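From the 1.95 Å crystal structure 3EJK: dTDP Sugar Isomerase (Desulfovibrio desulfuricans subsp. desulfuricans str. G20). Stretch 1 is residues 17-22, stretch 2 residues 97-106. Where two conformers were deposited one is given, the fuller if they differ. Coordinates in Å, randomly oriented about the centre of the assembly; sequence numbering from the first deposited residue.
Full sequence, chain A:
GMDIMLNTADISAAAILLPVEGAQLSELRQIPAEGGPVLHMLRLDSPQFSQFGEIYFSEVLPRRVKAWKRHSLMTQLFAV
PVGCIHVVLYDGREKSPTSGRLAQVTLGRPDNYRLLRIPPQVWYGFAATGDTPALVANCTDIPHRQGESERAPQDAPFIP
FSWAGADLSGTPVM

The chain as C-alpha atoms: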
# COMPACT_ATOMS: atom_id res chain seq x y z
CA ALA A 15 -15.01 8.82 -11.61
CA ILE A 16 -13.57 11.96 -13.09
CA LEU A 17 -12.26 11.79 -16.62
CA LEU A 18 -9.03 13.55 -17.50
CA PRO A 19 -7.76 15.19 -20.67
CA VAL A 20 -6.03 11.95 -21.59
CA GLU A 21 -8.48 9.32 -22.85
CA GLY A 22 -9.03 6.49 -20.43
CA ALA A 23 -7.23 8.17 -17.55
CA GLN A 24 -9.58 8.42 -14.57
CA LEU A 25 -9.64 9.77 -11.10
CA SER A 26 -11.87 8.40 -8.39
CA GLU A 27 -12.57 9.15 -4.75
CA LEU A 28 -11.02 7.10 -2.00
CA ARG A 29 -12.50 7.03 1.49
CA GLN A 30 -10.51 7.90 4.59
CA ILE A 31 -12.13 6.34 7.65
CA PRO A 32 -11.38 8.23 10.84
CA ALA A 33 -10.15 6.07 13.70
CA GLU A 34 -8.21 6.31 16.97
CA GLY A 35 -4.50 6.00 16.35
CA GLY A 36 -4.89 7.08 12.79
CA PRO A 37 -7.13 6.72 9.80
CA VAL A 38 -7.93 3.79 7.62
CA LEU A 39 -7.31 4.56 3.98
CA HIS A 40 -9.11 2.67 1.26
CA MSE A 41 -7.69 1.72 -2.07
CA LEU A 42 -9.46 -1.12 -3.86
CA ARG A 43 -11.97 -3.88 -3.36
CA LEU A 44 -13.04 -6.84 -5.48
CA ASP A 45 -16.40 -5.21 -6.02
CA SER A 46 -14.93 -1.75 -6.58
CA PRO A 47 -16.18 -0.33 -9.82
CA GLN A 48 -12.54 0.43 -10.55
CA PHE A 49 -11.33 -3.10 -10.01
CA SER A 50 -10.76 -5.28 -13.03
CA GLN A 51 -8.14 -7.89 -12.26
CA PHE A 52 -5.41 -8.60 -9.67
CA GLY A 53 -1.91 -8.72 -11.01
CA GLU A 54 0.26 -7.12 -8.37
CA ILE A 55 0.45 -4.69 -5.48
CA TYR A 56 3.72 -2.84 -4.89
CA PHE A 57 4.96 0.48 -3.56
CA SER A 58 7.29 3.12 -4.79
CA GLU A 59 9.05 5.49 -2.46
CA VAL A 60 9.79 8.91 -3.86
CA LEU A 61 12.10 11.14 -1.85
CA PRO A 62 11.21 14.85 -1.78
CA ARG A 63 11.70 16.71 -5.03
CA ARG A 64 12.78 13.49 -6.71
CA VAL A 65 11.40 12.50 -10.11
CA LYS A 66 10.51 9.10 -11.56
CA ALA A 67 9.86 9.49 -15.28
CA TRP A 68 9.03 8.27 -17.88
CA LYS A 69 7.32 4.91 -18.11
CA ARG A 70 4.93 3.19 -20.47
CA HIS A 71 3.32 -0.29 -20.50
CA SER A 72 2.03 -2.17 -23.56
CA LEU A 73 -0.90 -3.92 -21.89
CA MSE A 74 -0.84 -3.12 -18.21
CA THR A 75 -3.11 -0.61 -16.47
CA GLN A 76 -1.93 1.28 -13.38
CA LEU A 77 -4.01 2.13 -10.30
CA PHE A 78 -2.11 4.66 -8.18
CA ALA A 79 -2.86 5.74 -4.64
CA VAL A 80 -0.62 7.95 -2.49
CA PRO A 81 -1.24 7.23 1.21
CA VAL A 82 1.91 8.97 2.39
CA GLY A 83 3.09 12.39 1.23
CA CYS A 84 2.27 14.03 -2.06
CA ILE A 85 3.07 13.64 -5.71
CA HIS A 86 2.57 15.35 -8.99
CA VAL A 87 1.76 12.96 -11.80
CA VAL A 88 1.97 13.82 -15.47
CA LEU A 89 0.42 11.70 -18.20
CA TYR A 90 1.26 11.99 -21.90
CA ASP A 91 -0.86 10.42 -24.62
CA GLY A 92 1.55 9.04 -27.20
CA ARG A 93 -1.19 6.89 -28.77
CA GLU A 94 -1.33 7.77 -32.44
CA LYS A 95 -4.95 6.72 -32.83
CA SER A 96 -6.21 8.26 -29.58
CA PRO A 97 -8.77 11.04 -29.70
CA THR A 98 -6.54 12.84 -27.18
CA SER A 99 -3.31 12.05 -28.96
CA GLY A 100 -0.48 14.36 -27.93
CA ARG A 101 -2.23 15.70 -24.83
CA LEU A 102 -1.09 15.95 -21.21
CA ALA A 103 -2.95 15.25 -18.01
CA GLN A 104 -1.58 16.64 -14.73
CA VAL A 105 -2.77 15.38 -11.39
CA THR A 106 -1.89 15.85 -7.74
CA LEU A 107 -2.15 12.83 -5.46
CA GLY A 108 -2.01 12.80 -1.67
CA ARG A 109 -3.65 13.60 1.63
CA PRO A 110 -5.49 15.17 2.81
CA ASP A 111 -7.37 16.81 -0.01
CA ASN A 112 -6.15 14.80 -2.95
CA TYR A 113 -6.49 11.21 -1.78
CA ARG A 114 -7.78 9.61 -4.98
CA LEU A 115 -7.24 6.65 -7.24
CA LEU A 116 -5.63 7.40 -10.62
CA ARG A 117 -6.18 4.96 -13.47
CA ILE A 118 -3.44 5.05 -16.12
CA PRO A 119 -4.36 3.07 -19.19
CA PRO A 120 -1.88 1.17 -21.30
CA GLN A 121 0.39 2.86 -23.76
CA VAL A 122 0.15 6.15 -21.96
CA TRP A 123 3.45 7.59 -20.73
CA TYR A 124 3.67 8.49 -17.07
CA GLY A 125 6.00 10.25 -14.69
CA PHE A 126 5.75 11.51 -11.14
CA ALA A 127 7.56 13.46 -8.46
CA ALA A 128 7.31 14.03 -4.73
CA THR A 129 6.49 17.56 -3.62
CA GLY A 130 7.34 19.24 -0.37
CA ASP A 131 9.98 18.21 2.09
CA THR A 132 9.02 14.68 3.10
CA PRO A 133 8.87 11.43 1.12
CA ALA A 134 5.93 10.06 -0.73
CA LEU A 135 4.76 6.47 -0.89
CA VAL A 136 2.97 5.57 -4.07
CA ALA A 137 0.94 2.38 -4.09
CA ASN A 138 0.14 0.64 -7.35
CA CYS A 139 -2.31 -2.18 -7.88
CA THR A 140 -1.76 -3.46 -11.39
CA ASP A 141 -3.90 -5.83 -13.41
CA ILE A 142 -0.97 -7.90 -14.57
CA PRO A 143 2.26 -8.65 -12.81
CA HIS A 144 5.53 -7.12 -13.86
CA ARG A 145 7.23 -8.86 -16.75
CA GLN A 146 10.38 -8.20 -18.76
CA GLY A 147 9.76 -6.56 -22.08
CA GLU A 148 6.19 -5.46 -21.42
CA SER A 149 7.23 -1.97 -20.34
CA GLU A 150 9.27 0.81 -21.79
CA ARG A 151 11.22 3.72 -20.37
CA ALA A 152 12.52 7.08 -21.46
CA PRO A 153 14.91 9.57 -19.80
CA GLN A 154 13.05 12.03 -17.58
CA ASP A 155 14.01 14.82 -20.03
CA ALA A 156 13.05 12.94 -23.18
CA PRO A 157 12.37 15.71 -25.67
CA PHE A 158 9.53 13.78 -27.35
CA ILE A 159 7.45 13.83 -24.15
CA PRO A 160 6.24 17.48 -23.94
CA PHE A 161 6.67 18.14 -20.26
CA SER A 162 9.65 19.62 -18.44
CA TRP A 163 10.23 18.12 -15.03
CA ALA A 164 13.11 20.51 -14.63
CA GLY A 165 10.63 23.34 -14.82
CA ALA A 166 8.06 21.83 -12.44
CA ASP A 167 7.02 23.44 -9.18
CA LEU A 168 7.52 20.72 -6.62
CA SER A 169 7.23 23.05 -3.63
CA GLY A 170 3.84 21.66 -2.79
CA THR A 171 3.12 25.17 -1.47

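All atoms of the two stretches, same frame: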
# COMPACT_ATOMS: atom_id res chain seq x y z
N LEU A 17 -13.05 12.04 -15.42
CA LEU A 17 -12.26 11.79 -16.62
C LEU A 17 -11.24 12.90 -16.68
O LEU A 17 -11.42 13.96 -16.08
CB LEU A 17 -13.12 11.73 -17.89
CG LEU A 17 -14.19 10.63 -17.81
CD1 LEU A 17 -14.79 10.37 -19.18
CD2 LEU A 17 -13.57 9.35 -17.24
N LEU A 18 -10.15 12.62 -17.38
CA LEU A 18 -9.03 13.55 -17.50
C LEU A 18 -8.80 13.83 -18.96
O LEU A 18 -9.40 13.18 -19.81
CB LEU A 18 -7.80 12.95 -16.85
CG LEU A 18 -7.87 12.71 -15.35
CD1 LEU A 18 -6.76 11.74 -14.90
CD2 LEU A 18 -7.79 14.05 -14.61
N PRO A 19 -7.93 14.80 -19.28
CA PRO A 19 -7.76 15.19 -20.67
C PRO A 19 -7.05 14.15 -21.51
O PRO A 19 -6.87 14.35 -22.70
CB PRO A 19 -6.96 16.48 -20.58
CG PRO A 19 -7.27 17.00 -19.21
CD PRO A 19 -7.31 15.78 -18.37
N VAL A 20 -6.62 13.08 -20.87
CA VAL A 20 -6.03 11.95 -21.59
C VAL A 20 -7.07 10.84 -21.52
O VAL A 20 -7.50 10.44 -20.44
CB VAL A 20 -4.65 11.44 -21.04
CG1 VAL A 20 -4.30 10.10 -21.68
CG2 VAL A 20 -3.53 12.45 -21.33
N GLU A 21 -7.47 10.38 -22.70
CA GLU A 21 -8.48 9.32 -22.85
C GLU A 21 -8.13 8.10 -22.03
O GLU A 21 -7.02 7.57 -22.13
CB GLU A 21 -8.62 8.90 -24.32
CG GLU A 21 -9.62 7.79 -24.53
CD GLU A 21 -11.03 8.27 -24.31
OE1 GLU A 21 -11.46 9.17 -25.06
OE2 GLU A 21 -11.71 7.76 -23.40
N GLY A 22 -9.11 7.68 -21.26
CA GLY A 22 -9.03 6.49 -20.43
C GLY A 22 -8.46 6.70 -19.04
O GLY A 22 -8.57 5.84 -18.17
N PRO A 97 -8.13 9.76 -29.44
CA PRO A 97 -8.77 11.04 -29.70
C PRO A 97 -8.16 12.17 -28.88
O PRO A 97 -8.50 13.32 -29.08
CB PRO A 97 -10.22 10.80 -29.30
CG PRO A 97 -10.17 9.67 -28.35
CD PRO A 97 -9.00 8.82 -28.71
N THR A 98 -7.25 11.83 -27.98
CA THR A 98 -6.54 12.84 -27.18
C THR A 98 -5.05 12.69 -27.42
O THR A 98 -4.23 13.01 -26.60
CB THR A 98 -6.83 12.74 -25.66
OG1 THR A 98 -6.38 11.47 -25.15
CG2 THR A 98 -8.32 12.94 -25.36
N SER A 99 -4.71 12.19 -28.59
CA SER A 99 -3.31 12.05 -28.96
C SER A 99 -2.53 13.35 -28.76
O SER A 99 -2.92 14.42 -29.19
CB SER A 99 -3.17 11.61 -30.41
OG SER A 99 -1.82 11.36 -30.75
N GLY A 100 -1.38 13.23 -28.11
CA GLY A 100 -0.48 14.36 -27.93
C GLY A 100 -0.75 15.22 -26.72
O GLY A 100 0.03 16.11 -26.42
N ARG A 101 -1.85 14.94 -26.03
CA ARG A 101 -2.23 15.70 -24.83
C ARG A 101 -1.61 15.24 -23.53
O ARG A 101 -1.20 14.09 -23.38
CB ARG A 101 -3.76 15.76 -24.70
CG ARG A 101 -4.35 16.53 -25.85
CD ARG A 101 -5.83 16.49 -25.97
NE ARG A 101 -6.19 17.01 -27.30
CZ ARG A 101 -7.41 17.04 -27.82
NH1 ARG A 101 -8.46 16.60 -27.14
NH2 ARG A 101 -7.58 17.53 -29.04
N LEU A 102 -1.52 16.19 -22.60
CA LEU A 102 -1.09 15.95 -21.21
C LEU A 102 -2.24 15.97 -20.21
O LEU A 102 -3.25 16.63 -20.39
CB LEU A 102 -0.11 17.03 -20.75
CG LEU A 102 1.22 17.14 -21.50
CD1 LEU A 102 1.99 18.36 -21.04
CD2 LEU A 102 2.02 15.86 -21.30
N ALA A 103 -2.05 15.20 -19.16
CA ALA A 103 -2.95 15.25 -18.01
C ALA A 103 -2.04 15.42 -16.79
O ALA A 103 -1.03 14.73 -16.66
CB ALA A 103 -3.83 13.99 -17.89
N GLN A 104 -2.35 16.40 -15.95
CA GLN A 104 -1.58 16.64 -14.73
C GLN A 104 -2.48 16.46 -13.53
O GLN A 104 -3.58 16.99 -13.46
CB GLN A 104 -0.93 18.02 -14.76
CG GLN A 104 -0.06 18.26 -16.04
CD GLN A 104 0.79 19.54 -15.98
OE1 GLN A 104 1.52 19.78 -15.03
NE2 GLN A 104 0.72 20.33 -17.04
N VAL A 105 -2.00 15.66 -12.59
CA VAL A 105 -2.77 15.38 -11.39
C VAL A 105 -1.88 15.39 -10.16
O VAL A 105 -0.69 15.09 -10.21
CB VAL A 105 -3.52 14.02 -11.51
CG1 VAL A 105 -3.98 13.53 -10.16
CG2 VAL A 105 -4.70 14.15 -12.51
N THR A 106 -2.50 15.79 -9.08
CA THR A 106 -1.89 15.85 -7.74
C THR A 106 -2.53 14.75 -6.93
O THR A 106 -3.77 14.63 -6.89
CB THR A 106 -2.16 17.22 -7.06
OG1 THR A 106 -1.41 18.24 -7.75
CG2 THR A 106 -1.74 17.21 -5.59
O HOH W 1 -8.25 16.27 -23.86

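Residues that touch here are at least 76 apart in sequence, an irregular run (L18 to E21) lying against a turn and the strand that leaves it. In stretch 2, T98 to R101 form a type II beta turn, closed by R101 N to T98 O at 3.1 Å, with G100 at the positive phi that this turn favours; the strand then runs from L102. The nearest alpha carbons are P19 with A103 (5.5 Å) and V20 with T98 (5.7 Å), yet no hydrogen bond joins the two backbones directly. Side chains do the joining.

L17 stays out of reach. L18 begins the apolar contact, pointing its CB toward the strand: its CD2 lies 3.7 Å from V105 CG2, and its CB 4.2 Å from A103 CB. A103 and V105 both face stretch 1, while Q104 between them points away, the alternation expected of a strand.

P19 sets its ring beside the same alanine, with P19 CD 3.9 Å from A103 CB. Its carbonyl oxygen is reached by a water: P19 O accepts a 2.6 Å hydrogen bond from it, and that water in turn accepts a weak one from R101 NH1 at 3.3 Å. The same oxygen packs 3.3 Å from T98 CG2.

V20, buried and with chi1 t, brings CG2 to 3.8 Å from A103 CB and 3.5 Å from R101 O. The small alanine methyl thus serves L18, P19 and V20 at once.

E21 supplies the one direct hydrogen bond: its backbone N donates to T98 OG1 at 2.9 Å and 177°, almost perfectly straight. T98, with chi1 p, places its hydroxyl oxygen in line with the N-H of E21, so a side chain takes up a main-chain donor. Against stretch 2 the glutamate's carboxylate, in the conformer given, makes only van der Waals contact, E21 OE1 to P97 CG at 3.6 Å. G22 lies beyond the contact.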